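Local coordinates for protein putative mandelate racemase (Zymomonas mobilis, PDB 2OX4) that binds magnesium as a mandelate racemase-like member of the enolase superfamily and probably acts as a lyase, possibly a dehydratase, at residues Asn236-Glu241 with Asn337-Glu342; Glu242-Thr245 with Arg250-Lys253; Glu254-Ile259 with Glu280-Asp285; Trp273-Phe278 with Asp285-Asp290; Lys302-Ala307 with Val312-His317. All coordinates share one frame; numbering follows the deposited sequence.

Interaction 1 (Asn236-Glu241 with Asn337-Glu342); sequences NIFFYE and NFCIHE. With MG (magnesium ion), chain O.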
# COMPACT_ATOMS: atom_id res chain seq x y z
N ASN C 236 -5.37 34.03 -0.55
CA ASN C 236 -4.24 33.70 0.33
C ASN C 236 -4.67 33.36 1.77
O ASN C 236 -4.42 34.12 2.71
CB ASN C 236 -3.17 34.82 0.30
CG ASN C 236 -1.92 34.46 1.11
OD1 ASN C 236 -1.37 35.31 1.83
ND2 ASN C 236 -1.47 33.21 1.00
N ILE C 237 -5.34 32.23 1.92
CA ILE C 237 -5.84 31.79 3.21
C ILE C 237 -4.70 31.15 3.98
O ILE C 237 -4.00 30.28 3.46
CB ILE C 237 -7.03 30.80 3.02
CG1 ILE C 237 -8.13 31.45 2.17
CG2 ILE C 237 -7.57 30.28 4.36
CD1 ILE C 237 -8.64 32.78 2.72
N PHE C 238 -4.49 31.58 5.23
CA PHE C 238 -3.33 31.18 6.02
C PHE C 238 -3.44 29.69 6.35
O PHE C 238 -2.52 28.91 6.08
CB PHE C 238 -3.31 32.01 7.31
CG PHE C 238 -2.00 31.98 8.03
CD1 PHE C 238 -0.83 32.43 7.41
CD2 PHE C 238 -1.93 31.50 9.33
CE1 PHE C 238 0.38 32.41 8.08
CE2 PHE C 238 -0.70 31.46 10.02
CZ PHE C 238 0.45 31.92 9.40
N PHE C 239 -4.57 29.30 6.93
CA PHE C 239 -4.96 27.90 7.00
C PHE C 239 -6.47 27.75 7.13
O PHE C 239 -7.17 28.75 7.31
CB PHE C 239 -4.15 27.08 8.04
CG PHE C 239 -4.19 27.58 9.47
CD1 PHE C 239 -5.31 27.36 10.27
CD2 PHE C 239 -3.09 28.21 10.04
CE1 PHE C 239 -5.34 27.78 11.61
CE2 PHE C 239 -3.11 28.64 11.38
CZ PHE C 239 -4.25 28.43 12.16
N TYR C 240 -6.94 26.51 7.05
CA TYR C 240 -8.34 26.20 6.79
C TYR C 240 -8.68 25.13 7.81
O TYR C 240 -8.13 24.01 7.75
CB TYR C 240 -8.43 25.65 5.36
CG TYR C 240 -9.81 25.46 4.74
CD1 TYR C 240 -10.92 26.21 5.14
CD2 TYR C 240 -9.98 24.53 3.69
CE1 TYR C 240 -12.18 26.02 4.53
CE2 TYR C 240 -11.22 24.34 3.09
CZ TYR C 240 -12.31 25.08 3.50
OH TYR C 240 -13.52 24.88 2.88
N GLU C 241 -9.54 25.47 8.77
CA GLU C 241 -9.67 24.74 10.04
C GLU C 241 -10.97 23.94 10.13
O GLU C 241 -12.05 24.44 9.79
CB GLU C 241 -9.57 25.71 11.24
CG GLU C 241 -10.05 25.10 12.55
CD GLU C 241 -9.92 26.02 13.76
OE1 GLU C 241 -9.22 27.05 13.65
OE2 GLU C 241 -10.50 25.70 14.82
N ASN C 337 8.01 24.00 17.61
CA ASN C 337 7.16 24.02 16.42
C ASN C 337 5.84 24.77 16.65
O ASN C 337 4.77 24.28 16.32
CB ASN C 337 6.94 22.61 15.82
CG ASN C 337 6.35 21.59 16.83
OD1 ASN C 337 6.60 21.67 18.03
ND2 ASN C 337 5.59 20.61 16.31
N PHE C 338 5.92 25.96 17.22
CA PHE C 338 4.75 26.80 17.46
C PHE C 338 4.41 27.61 16.21
O PHE C 338 5.30 28.17 15.57
CB PHE C 338 5.05 27.74 18.65
CG PHE C 338 4.06 28.87 18.81
CD1 PHE C 338 2.80 28.64 19.35
CD2 PHE C 338 4.41 30.17 18.46
CE1 PHE C 338 1.89 29.69 19.53
CE2 PHE C 338 3.51 31.23 18.63
CZ PHE C 338 2.25 30.98 19.16
N CYS C 339 3.11 27.69 15.87
CA CYS C 339 2.65 28.48 14.72
C CYS C 339 2.17 29.88 15.15
O CYS C 339 2.75 30.91 14.77
CB CYS C 339 1.50 27.74 14.00
SG CYS C 339 0.80 28.68 12.63
N ILE C 340 1.12 29.91 15.96
CA ILE C 340 0.39 31.16 16.29
C ILE C 340 -0.55 30.85 17.46
O ILE C 340 -0.88 29.68 17.71
CB ILE C 340 -0.38 31.71 15.05
CG1 ILE C 340 -0.81 33.17 15.27
CG2 ILE C 340 -1.54 30.78 14.63
CD1 ILE C 340 -1.34 33.84 14.01
N HIS C 341 -0.92 31.88 18.22
CA HIS C 341 -1.81 31.70 19.38
C HIS C 341 -3.22 32.23 19.10
O HIS C 341 -3.39 33.33 18.56
CB HIS C 341 -1.22 32.38 20.63
CG HIS C 341 -2.10 32.27 21.83
ND1 HIS C 341 -1.99 31.24 22.74
CD2 HIS C 341 -3.14 33.03 22.26
CE1 HIS C 341 -2.90 31.38 23.68
NE2 HIS C 341 -3.62 32.46 23.41
N GLU C 342 -4.23 31.44 19.46
CA GLU C 342 -5.62 31.82 19.27
C GLU C 342 -6.09 32.65 20.46
O GLU C 342 -6.05 32.19 21.61
CB GLU C 342 -6.50 30.57 19.20
CG GLU C 342 -7.97 30.91 19.10
CD GLU C 342 -8.86 29.70 18.92
OE1 GLU C 342 -8.48 28.58 19.34
OE2 GLU C 342 -9.97 29.88 18.38
MG MG O . -12.24 25.80 15.97
O HOH W 1 -8.47 26.59 17.21
O HOH W 2 -11.49 27.23 17.31
O HOH W 3 -14.12 26.06 17.38
O HOH W 4 -13.54 24.46 14.79

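Interaction 2 (Glu242-Thr245 with Arg250-Lys253); sequences EINT and RLLK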
# COMPACT_ATOMS: atom_id res chain seq x y z
N GLU C 242 -10.85 22.69 10.61
CA GLU C 242 -11.98 21.81 10.89
C GLU C 242 -12.97 21.71 9.74
O GLU C 242 -14.14 22.11 9.85
CB GLU C 242 -12.68 22.18 12.20
CG GLU C 242 -11.95 21.71 13.46
CD GLU C 242 -12.91 21.18 14.51
OE1 GLU C 242 -13.70 21.99 15.05
OE2 GLU C 242 -12.89 19.96 14.81
N ILE C 243 -12.50 21.17 8.62
CA ILE C 243 -13.28 21.22 7.39
C ILE C 243 -14.27 20.05 7.26
O ILE C 243 -15.10 20.02 6.34
CB ILE C 243 -12.37 21.29 6.17
CG1 ILE C 243 -11.59 19.98 6.00
CG2 ILE C 243 -11.40 22.48 6.32
CD1 ILE C 243 -10.84 19.89 4.67
N ASN C 244 -14.18 19.08 8.17
CA ASN C 244 -15.12 17.96 8.18
C ASN C 244 -15.21 17.29 9.56
O ASN C 244 -14.81 17.87 10.57
CB ASN C 244 -14.75 16.95 7.08
CG ASN C 244 -13.49 16.16 7.41
OD1 ASN C 244 -12.67 16.58 8.22
ND2 ASN C 244 -13.35 14.99 6.79
N THR C 245 -15.78 16.09 9.61
CA THR C 245 -15.83 15.33 10.85
C THR C 245 -14.51 14.57 11.03
O THR C 245 -14.06 13.89 10.11
CB THR C 245 -17.06 14.39 10.84
OG1 THR C 245 -18.26 15.18 10.80
CG2 THR C 245 -17.08 13.48 12.07
N ARG C 250 -8.86 9.23 7.54
CA ARG C 250 -8.51 9.10 6.12
C ARG C 250 -9.20 10.12 5.21
O ARG C 250 -8.64 10.52 4.20
CB ARG C 250 -8.75 7.68 5.58
CG ARG C 250 -8.17 7.45 4.18
CD ARG C 250 -8.50 6.06 3.63
NE ARG C 250 -9.94 5.83 3.52
CZ ARG C 250 -10.65 5.95 2.40
NH1 ARG C 250 -11.96 5.72 2.42
NH2 ARG C 250 -10.07 6.31 1.26
N LEU C 251 -10.41 10.56 5.58
CA LEU C 251 -11.12 11.53 4.76
C LEU C 251 -10.36 12.85 4.62
O LEU C 251 -10.44 13.49 3.58
CB LEU C 251 -12.54 11.78 5.27
CG LEU C 251 -13.43 10.53 5.26
CD1 LEU C 251 -14.79 10.88 5.87
CD2 LEU C 251 -13.58 9.93 3.85
N LEU C 252 -9.62 13.24 5.66
CA LEU C 252 -8.82 14.47 5.55
C LEU C 252 -7.67 14.33 4.56
O LEU C 252 -7.35 15.27 3.83
CB LEU C 252 -8.33 14.95 6.92
CG LEU C 252 -7.93 16.43 6.99
CD1 LEU C 252 -9.16 17.31 6.80
CD2 LEU C 252 -7.30 16.71 8.34
N LYS C 253 -7.07 13.14 4.49
CA LYS C 253 -6.10 12.85 3.43
C LYS C 253 -6.73 13.00 2.03
O LYS C 253 -6.13 13.61 1.12
CB LYS C 253 -5.50 11.45 3.62
CG LYS C 253 -4.35 11.14 2.66
CD LYS C 253 -3.93 9.69 2.74
CE LYS C 253 -2.84 9.42 1.72
NZ LYS C 253 -2.57 7.97 1.56

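Interaction 3 (Glu254-Ile259 with Glu280-Asp285); sequences EAKKKI and EDRSID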
# COMPACT_ATOMS: atom_id res chain seq x y z
N GLU C 254 -7.94 12.47 1.86
CA GLU C 254 -8.67 12.62 0.59
C GLU C 254 -8.97 14.09 0.28
O GLU C 254 -8.80 14.52 -0.87
CB GLU C 254 -9.97 11.81 0.61
CG GLU C 254 -9.77 10.33 0.93
CD GLU C 254 -9.01 9.55 -0.15
OE1 GLU C 254 -8.60 8.41 0.16
OE2 GLU C 254 -8.84 10.04 -1.28
N ALA C 255 -9.40 14.85 1.29
CA ALA C 255 -9.62 16.29 1.14
C ALA C 255 -8.35 17.00 0.66
O ALA C 255 -8.39 17.82 -0.27
CB ALA C 255 -10.12 16.91 2.46
N LYS C 256 -7.23 16.68 1.29
CA LYS C 256 -5.95 17.34 0.98
C LYS C 256 -5.49 17.12 -0.46
O LYS C 256 -4.81 17.97 -1.03
CB LYS C 256 -4.84 16.93 1.95
CG LYS C 256 -3.51 17.64 1.70
CD LYS C 256 -2.49 17.38 2.81
CE LYS C 256 -2.51 18.49 3.85
NZ LYS C 256 -1.91 19.74 3.30
N LYS C 257 -5.88 15.99 -1.06
CA LYS C 257 -5.63 15.78 -2.49
C LYS C 257 -6.17 16.90 -3.39
O LYS C 257 -5.59 17.18 -4.43
CB LYS C 257 -6.16 14.42 -2.97
CG LYS C 257 -5.49 13.21 -2.32
CD LYS C 257 -6.17 11.91 -2.76
CE LYS C 257 -5.46 10.70 -2.14
NZ LYS C 257 -6.21 9.45 -2.42
N LYS C 258 -7.26 17.53 -2.97
CA LYS C 258 -7.94 18.51 -3.82
C LYS C 258 -7.91 19.93 -3.26
O LYS C 258 -8.52 20.83 -3.84
CB LYS C 258 -9.39 18.08 -4.10
CG LYS C 258 -9.54 16.69 -4.73
CD LYS C 258 -9.05 16.66 -6.16
CE LYS C 258 -9.65 15.46 -6.91
NZ LYS C 258 -9.46 15.57 -8.37
N ILE C 259 -7.22 20.12 -2.13
CA ILE C 259 -7.18 21.43 -1.44
C ILE C 259 -5.73 21.86 -1.30
O ILE C 259 -4.91 21.11 -0.77
CB ILE C 259 -7.87 21.40 -0.03
CG1 ILE C 259 -9.37 21.11 -0.14
CG2 ILE C 259 -7.62 22.74 0.76
CD1 ILE C 259 -10.06 20.83 1.19
N GLU C 280 0.44 10.15 10.34
CA GLU C 280 0.78 9.10 9.36
C GLU C 280 0.38 9.49 7.93
O GLU C 280 1.16 9.32 6.99
CB GLU C 280 0.11 7.78 9.73
CG GLU C 280 0.66 7.10 10.98
CD GLU C 280 -0.19 5.90 11.42
OE1 GLU C 280 -1.42 5.90 11.17
OE2 GLU C 280 0.37 4.96 12.01
N ASP C 281 -0.82 10.05 7.77
CA ASP C 281 -1.30 10.50 6.46
C ASP C 281 -0.73 11.85 6.04
O ASP C 281 -0.94 12.29 4.90
CB ASP C 281 -2.81 10.65 6.48
CG ASP C 281 -3.54 9.33 6.56
OD1 ASP C 281 -4.73 9.36 6.88
OD2 ASP C 281 -2.93 8.27 6.30
N ARG C 282 -0.04 12.51 6.98
CA ARG C 282 0.43 13.90 6.84
C ARG C 282 -0.68 14.86 6.35
O ARG C 282 -0.45 15.71 5.48
CB ARG C 282 1.72 13.97 5.99
CG ARG C 282 2.44 15.35 5.94
CD ARG C 282 2.61 15.97 7.32
NE ARG C 282 3.10 17.36 7.33
CZ ARG C 282 2.42 18.42 6.89
NH1 ARG C 282 2.94 19.64 7.02
NH2 ARG C 282 1.21 18.29 6.34
N SER C 283 -1.88 14.72 6.89
CA SER C 283 -3.03 15.44 6.37
C SER C 283 -3.30 16.78 7.07
O SER C 283 -4.11 17.56 6.58
CB SER C 283 -4.28 14.56 6.41
OG SER C 283 -4.53 14.12 7.73
N ILE C 284 -2.67 17.00 8.23
CA ILE C 284 -2.83 18.27 9.00
C ILE C 284 -1.49 19.02 8.99
O ILE C 284 -0.44 18.46 9.34
CB ILE C 284 -3.23 18.03 10.48
CG1 ILE C 284 -4.56 17.27 10.59
CG2 ILE C 284 -3.41 19.34 11.21
CD1 ILE C 284 -4.95 16.92 12.03
N ASP C 285 -1.54 20.29 8.58
CA ASP C 285 -0.36 21.17 8.56
C ASP C 285 -0.15 21.89 9.89
O ASP C 285 0.98 22.16 10.30
CB ASP C 285 -0.50 22.17 7.41
CG ASP C 285 -0.56 21.47 6.06
OD1 ASP C 285 -1.65 21.43 5.45
OD2 ASP C 285 0.47 20.89 5.66

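Interaction 4 (Trp273-Phe278 with Asp285-Asp290); sequences WGFLPF and DVIQPD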
# COMPACT_ATOMS: atom_id res chain seq x y z
N TRP C 273 -2.75 9.10 20.47
CA TRP C 273 -3.54 8.13 19.68
C TRP C 273 -4.49 8.78 18.68
O TRP C 273 -4.69 8.27 17.57
CB TRP C 273 -4.33 7.20 20.60
CG TRP C 273 -3.44 6.23 21.37
CD1 TRP C 273 -3.15 4.94 21.01
CD2 TRP C 273 -2.74 6.48 22.60
NE1 TRP C 273 -2.31 4.37 21.94
CE2 TRP C 273 -2.05 5.28 22.93
CE3 TRP C 273 -2.64 7.58 23.46
CZ2 TRP C 273 -1.25 5.17 24.07
CZ3 TRP C 273 -1.84 7.47 24.60
CH2 TRP C 273 -1.17 6.27 24.90
N GLY C 274 -5.10 9.90 19.06
CA GLY C 274 -6.00 10.64 18.17
C GLY C 274 -5.25 11.27 17.01
O GLY C 274 -5.70 11.21 15.86
N PHE C 275 -4.10 11.86 17.31
CA PHE C 275 -3.32 12.57 16.28
C PHE C 275 -2.56 11.67 15.33
O PHE C 275 -2.32 12.03 14.17
CB PHE C 275 -2.44 13.64 16.90
CG PHE C 275 -3.21 14.85 17.33
CD1 PHE C 275 -3.55 15.83 16.39
CD2 PHE C 275 -3.66 15.00 18.65
CE1 PHE C 275 -4.31 16.94 16.76
CE2 PHE C 275 -4.42 16.12 19.02
CZ PHE C 275 -4.73 17.09 18.07
N LEU C 276 -2.23 10.48 15.81
CA LEU C 276 -1.41 9.53 15.05
C LEU C 276 -1.82 9.32 13.58
O LEU C 276 -1.00 9.53 12.70
CB LEU C 276 -1.24 8.20 15.80
CG LEU C 276 -0.52 7.08 15.01
CD1 LEU C 276 0.95 7.41 14.79
CD2 LEU C 276 -0.68 5.73 15.70
N PRO C 277 -3.08 8.94 13.32
CA PRO C 277 -3.46 8.70 11.92
C PRO C 277 -3.31 9.92 11.01
O PRO C 277 -2.95 9.76 9.85
CB PRO C 277 -4.94 8.31 12.02
CG PRO C 277 -5.39 8.80 13.34
CD PRO C 277 -4.21 8.65 14.23
N PHE C 278 -3.59 11.12 11.53
CA PHE C 278 -3.46 12.36 10.76
C PHE C 278 -2.01 12.66 10.46
O PHE C 278 -1.69 13.20 9.40
CB PHE C 278 -4.09 13.53 11.53
CG PHE C 278 -5.57 13.40 11.70
CD1 PHE C 278 -6.45 13.81 10.68
CD2 PHE C 278 -6.10 12.86 12.87
CE1 PHE C 278 -7.83 13.67 10.83
CE2 PHE C 278 -7.49 12.72 13.02
CZ PHE C 278 -8.35 13.13 12.00
N ASP C 285 -1.54 20.29 8.58
CA ASP C 285 -0.36 21.17 8.56
C ASP C 285 -0.15 21.89 9.89
O ASP C 285 0.98 22.16 10.30
CB ASP C 285 -0.50 22.17 7.41
CG ASP C 285 -0.56 21.47 6.06
OD1 ASP C 285 -1.65 21.43 5.45
OD2 ASP C 285 0.47 20.89 5.66
N VAL C 286 -1.25 22.22 10.56
CA VAL C 286 -1.20 22.92 11.84
C VAL C 286 -2.16 22.21 12.77
O VAL C 286 -3.37 22.20 12.54
CB VAL C 286 -1.62 24.42 11.71
CG1 VAL C 286 -1.62 25.12 13.10
CG2 VAL C 286 -0.70 25.18 10.73
N ILE C 287 -1.63 21.54 13.79
CA ILE C 287 -2.49 20.83 14.73
C ILE C 287 -2.92 21.75 15.85
O ILE C 287 -2.17 22.64 16.27
CB ILE C 287 -1.82 19.57 15.33
CG1 ILE C 287 -0.45 19.91 15.93
CG2 ILE C 287 -1.74 18.43 14.28
CD1 ILE C 287 0.01 18.91 16.99
N GLN C 288 -4.14 21.52 16.33
CA GLN C 288 -4.74 22.43 17.30
C GLN C 288 -5.26 21.72 18.54
O GLN C 288 -6.44 21.87 18.89
CB GLN C 288 -5.87 23.25 16.64
CG GLN C 288 -5.43 24.07 15.39
CD GLN C 288 -6.62 24.57 14.58
OE1 GLN C 288 -7.50 23.80 14.24
NE2 GLN C 288 -6.63 25.86 14.27
N PRO C 289 -4.39 20.95 19.25
CA PRO C 289 -4.89 20.27 20.44
C PRO C 289 -5.28 21.32 21.48
O PRO C 289 -4.67 22.40 21.53
CB PRO C 289 -3.66 19.49 20.93
CG PRO C 289 -2.51 20.22 20.38
CD PRO C 289 -2.95 20.75 19.06
N ASP C 290 -6.31 21.02 22.25
CA ASP C 290 -6.70 21.82 23.41
C ASP C 290 -6.06 21.19 24.64
O ASP C 290 -6.26 19.99 24.90
CB ASP C 290 -8.23 21.83 23.53
CG ASP C 290 -8.76 22.81 24.59
OD1 ASP C 290 -8.34 22.73 25.76
OD2 ASP C 290 -9.60 23.65 24.26

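Interaction 5 (Lys302-Ala307 with Val312-His317); sequences KIADMA and VTVQAH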
# COMPACT_ATOMS: atom_id res chain seq x y z
N LYS C 302 3.76 15.62 24.23
CA LYS C 302 3.96 14.40 23.43
C LYS C 302 3.39 14.53 22.02
O LYS C 302 4.00 14.08 21.04
CB LYS C 302 3.38 13.18 24.16
CG LYS C 302 4.02 12.94 25.55
CD LYS C 302 3.44 11.73 26.30
CE LYS C 302 4.06 11.65 27.72
NZ LYS C 302 3.53 10.50 28.51
N ILE C 303 2.22 15.15 21.91
CA ILE C 303 1.61 15.37 20.59
C ILE C 303 2.44 16.33 19.76
O ILE C 303 2.75 16.04 18.61
CB ILE C 303 0.15 15.89 20.70
CG1 ILE C 303 -0.74 14.81 21.35
CG2 ILE C 303 -0.38 16.29 19.31
CD1 ILE C 303 -2.03 15.37 22.00
N ALA C 304 2.81 17.46 20.36
CA ALA C 304 3.62 18.46 19.65
C ALA C 304 4.98 17.89 19.22
O ALA C 304 5.45 18.15 18.11
CB ALA C 304 3.79 19.70 20.51
N ASP C 305 5.61 17.09 20.08
CA ASP C 305 6.92 16.49 19.77
C ASP C 305 6.84 15.47 18.63
O ASP C 305 7.72 15.45 17.76
CB ASP C 305 7.52 15.83 21.01
CG ASP C 305 7.82 16.84 22.12
OD1 ASP C 305 7.87 18.07 21.87
OD2 ASP C 305 7.98 16.37 23.27
N MET C 306 5.80 14.65 18.62
CA MET C 306 5.57 13.74 17.49
C MET C 306 5.28 14.54 16.21
O MET C 306 5.79 14.22 15.15
CB MET C 306 4.42 12.78 17.81
CG MET C 306 4.36 11.54 16.92
SD MET C 306 3.31 10.22 17.57
CE MET C 306 1.75 11.08 17.81
N ALA C 307 4.47 15.59 16.33
CA ALA C 307 4.08 16.39 15.16
C ALA C 307 5.30 17.04 14.49
O ALA C 307 5.35 17.15 13.27
CB ALA C 307 3.06 17.47 15.55
N VAL C 312 5.00 19.55 11.09
CA VAL C 312 3.68 20.07 11.41
C VAL C 312 3.90 21.05 12.56
O VAL C 312 4.75 20.81 13.42
CB VAL C 312 2.75 18.91 11.85
CG1 VAL C 312 1.42 19.43 12.41
CG2 VAL C 312 2.48 17.95 10.68
N THR C 313 3.17 22.16 12.55
CA THR C 313 3.32 23.12 13.65
C THR C 313 2.05 23.18 14.47
O THR C 313 1.07 22.52 14.14
CB THR C 313 3.76 24.50 13.15
OG1 THR C 313 2.77 25.04 12.29
CG2 THR C 313 5.10 24.42 12.44
N VAL C 314 2.08 23.95 15.56
CA VAL C 314 1.08 23.82 16.60
C VAL C 314 0.46 25.17 16.94
O VAL C 314 1.16 26.17 17.10
CB VAL C 314 1.67 23.19 17.90
CG1 VAL C 314 0.56 22.90 18.90
CG2 VAL C 314 2.46 21.92 17.57
N GLN C 315 -0.87 25.20 17.03
CA GLN C 315 -1.57 26.32 17.68
C GLN C 315 -2.53 25.70 18.68
O GLN C 315 -3.48 25.05 18.27
CB GLN C 315 -2.38 27.11 16.62
CG GLN C 315 -3.43 28.10 17.22
CD GLN C 315 -4.85 27.81 16.75
OE1 GLN C 315 -5.18 28.00 15.57
NE2 GLN C 315 -5.70 27.36 17.66
N ALA C 316 -2.31 25.90 19.98
CA ALA C 316 -3.23 25.36 20.96
C ALA C 316 -4.63 25.90 20.67
O ALA C 316 -4.80 27.09 20.37
CB ALA C 316 -2.81 25.72 22.37
N HIS C 317 -5.62 25.03 20.73
CA HIS C 317 -7.00 25.50 20.77
C HIS C 317 -7.28 26.09 22.14
O HIS C 317 -7.06 25.43 23.16
CB HIS C 317 -7.98 24.36 20.49
CG HIS C 317 -9.41 24.75 20.66
ND1 HIS C 317 -10.12 24.48 21.81
CD2 HIS C 317 -10.26 25.40 19.83
CE1 HIS C 317 -11.35 24.94 21.68
NE2 HIS C 317 -11.46 25.51 20.49

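Interaction 1 (Asn236-Glu241 with Asn337-Glu342)
E241 OE2 is held by the magnesium ion, 2.1 Å from the metal, and also takes a long bond from a water molecule, 3.3 Å away, whose oxygen lies 2.9 Å from E342 OE1 and donates to that side as well. This is the metal end of the enolase-superfamily barrel, where strands 237-241 and 341-344 face each other across the interior. E215 and E267 supply the other two protein ligands, and three waters complete a six-fold shell. One of these metal-bound waters donates to E342 OE2, making E342 a second-shell carboxylate. K166 forms salt bridges with both E241 OE1 and E342 OE2, bridging the first and second shells. With CG anti to the backbone N (chi1 165°) and the chain straight beyond it, E241 carries its carboxylate inward to the ion.

Further from the metal the contact becomes apolar. The sulfur of C339 touches two phenyl rings, 4.1 Å from F238 CE2 and again 4.1 Å from F239 CE2. These are sulfur-aromatic contacts in which SG approaches each ring obliquely, about 70° from either ring normal. F238 also packs on P186 of a neighbouring subunit. Beside the sulfur, the CG2 branch of I340 meets the F239 ring at its edge, 4.2 Å from CE2.

Interaction 2 (Glu242-Thr245 with Arg250-Lys253)
The chain leaves strand 237-241, passes through a left-handed backbone conformation at E242 and runs alongside the first turn of helix 250-258, N244 CA coming within 7.7 Å of L252 CA. No hydrogen bond joins the two segments, and the fit is made by side chains. L252 reaches across with one methyl: CD1 lies 3.7 Å from I243 CG1 and equally close to I243 CD1, the two side chains meeting at about a right angle. The I243 torsion accounts for this, since chi1 of 68° sets CG1 between the backbone N and the carbonyl carbon and turns the longer branch to the leucine. I243 CD1 also packs on I259, just past the end of that helix.

This is a beta-alpha loop of the barrel, the connection that follows the strand ending in the magnesium ligand E241. Next to I243, the N244 amide lies over the helix turn. Its ND2 is 3.6 Å from L251 CB, while OD1 is 3.9 Å from L252 CD1, both plain van der Waals contacts. The polar partner of ND2 lies in another chain: it donates to E311 OE1 of a neighbouring subunit, whose OE2 takes the T245 backbone N. L251 packs against that same E311, which therefore touches both the loop and the helix.

Interaction 3 (Glu254-Ile259 with Glu280-Asp285)
K256 lays the end of its side chain across the backbone of R282 and S283 before its ammonium reaches D285. CD passes 3.8 Å from R282 O and CE 3.3 Å from S283 O, with bends at chi3 and chi4 that bring NZ to 2.7 Å from D285 OD1. The packing buries S283 O, which has no hydrogen-bond partner in the model. D285 OD1 receives the lysine on its syn lone pair, and the two side chains arrive from opposite directions. On the other carboxylate oxygen sits R282, which grips OD2 end-on with two nitrogens: NH2 at 2.8 Å and NH1 at 3.1 Å. OD2 lies in the guanidinium plane, whereas NH2 stands 55° out of the carboxylate plane.

The contact ties helix 250-258 to the turn between helix 271-280 and strand 286-287. That turn begins with a Schellman motif, R282 being the positive-phi residue that ends the helix. R282 also donates to the carbonyls of F310 and E311, and D285 OD1 accepts from L263 N.

One carboxylate thus serves two cations, K256 and R282, whose nitrogens NZ and NH2 stand 4.6 Å apart. Its charge probably offsets their mutual repulsion, and such surroundings would favour the ionised form of the aspartate.

Interaction 4 (Trp273-Phe278 with Asp285-Asp290)
In the beta-alpha-beta unit made of strand 263-265, helix 271-280 and strand 286-287, F275 is the helix residue that packs inward on the returning strand at I287 and P289. One side of its ring takes the isoleucine: CD1 is 3.8 Å from I287 CG2, and CE1 is 3.9 Å from I287 CB. The far end takes the proline, with CZ 3.9 Å from P289 CB and CE2 just as near. Both partners approach the ring obliquely. The proline and phenylalanine side chains cross at about a right angle, and P289 touches with CB. I287 holds CG1 between the backbone N and the carbonyl carbon (chi1 52°), which leaves the CG2 methyl to meet the phenylalanine.

I303 of helix 296-309 packs on both F275 and I287, filling in the layer between barrel strands and outer helices. Just past the strand, Q288 points away from the helix, and its NE2 bonds to Q315 OE1 and more weakly to E241 OE1.

No hydrogen bond spans the two segments. The helix is therefore held against the strand here by dispersion and the hydrophobic effect, and the amide of Q288 is directed away from this apolar contact.

Interaction 5 (Lys302-Ala307 with Val312-His317)
V312, just before strand 313-314, donates its backbone N to A307 O, a 3.3 Å bond with an N-H...O angle of 145°. Its side chain covers the same residue: CB is 3.4 Å from A307 O and 4.0 Å from A307 CB, with CG1 equally near that methyl. The valine thus closes the short alpha-beta turn after helix 296-309 through both backbone and side chain. T313 points away from the helix and bonds through its backbone to D285 and I287 of the adjacent strand. V314 turns back to the helix, where its CG2 methyl meets A304 CB at 3.9 Å; chi1 of -172° sets CG1 anti to the backbone N and puts CG2 beside that N. With only methyls at 304 and 307, one helical turn apart, the backbones come close, 5.3 Å between the CA atoms of A307 and V312 and 6.7 Å between those of A304 and V314.

Beyond the strand the chain bends into the barrel mouth. Q315 NE2 donates almost straight, at 176°, to A316 O, and its OE1 is bonded to Y129 OH. H317 ND1 bonds to D290 OD2. Strand 313-314 runs parallel to strand 286-287 on one side, pairs through V314 with C339 on the other, and has helix 296-309 across its outer face, with L279 of helix 271-280 touching V312.

All five contacts are buried in one barrel and differ mainly by layer. Interaction 1 spans the interior, joining metal chemistry to an aromatic and sulfur core; interactions 4 and 5 lie one layer out, packing successive helices on the neighbouring strands 286-287 and 313-314 with mostly apolar atoms. They reach interaction 1 through the shared sheet and the surroundings of the metal site. Interactions 2 and 3 share helix 250-258, sit further from the chain's centre and both touch the same neighbouring subunit. There interaction 2 is van der Waals packing, while interaction 3 is ionic. D285, which carries the salt bridges of interaction 3, is also the residue before the strand used in interaction 4.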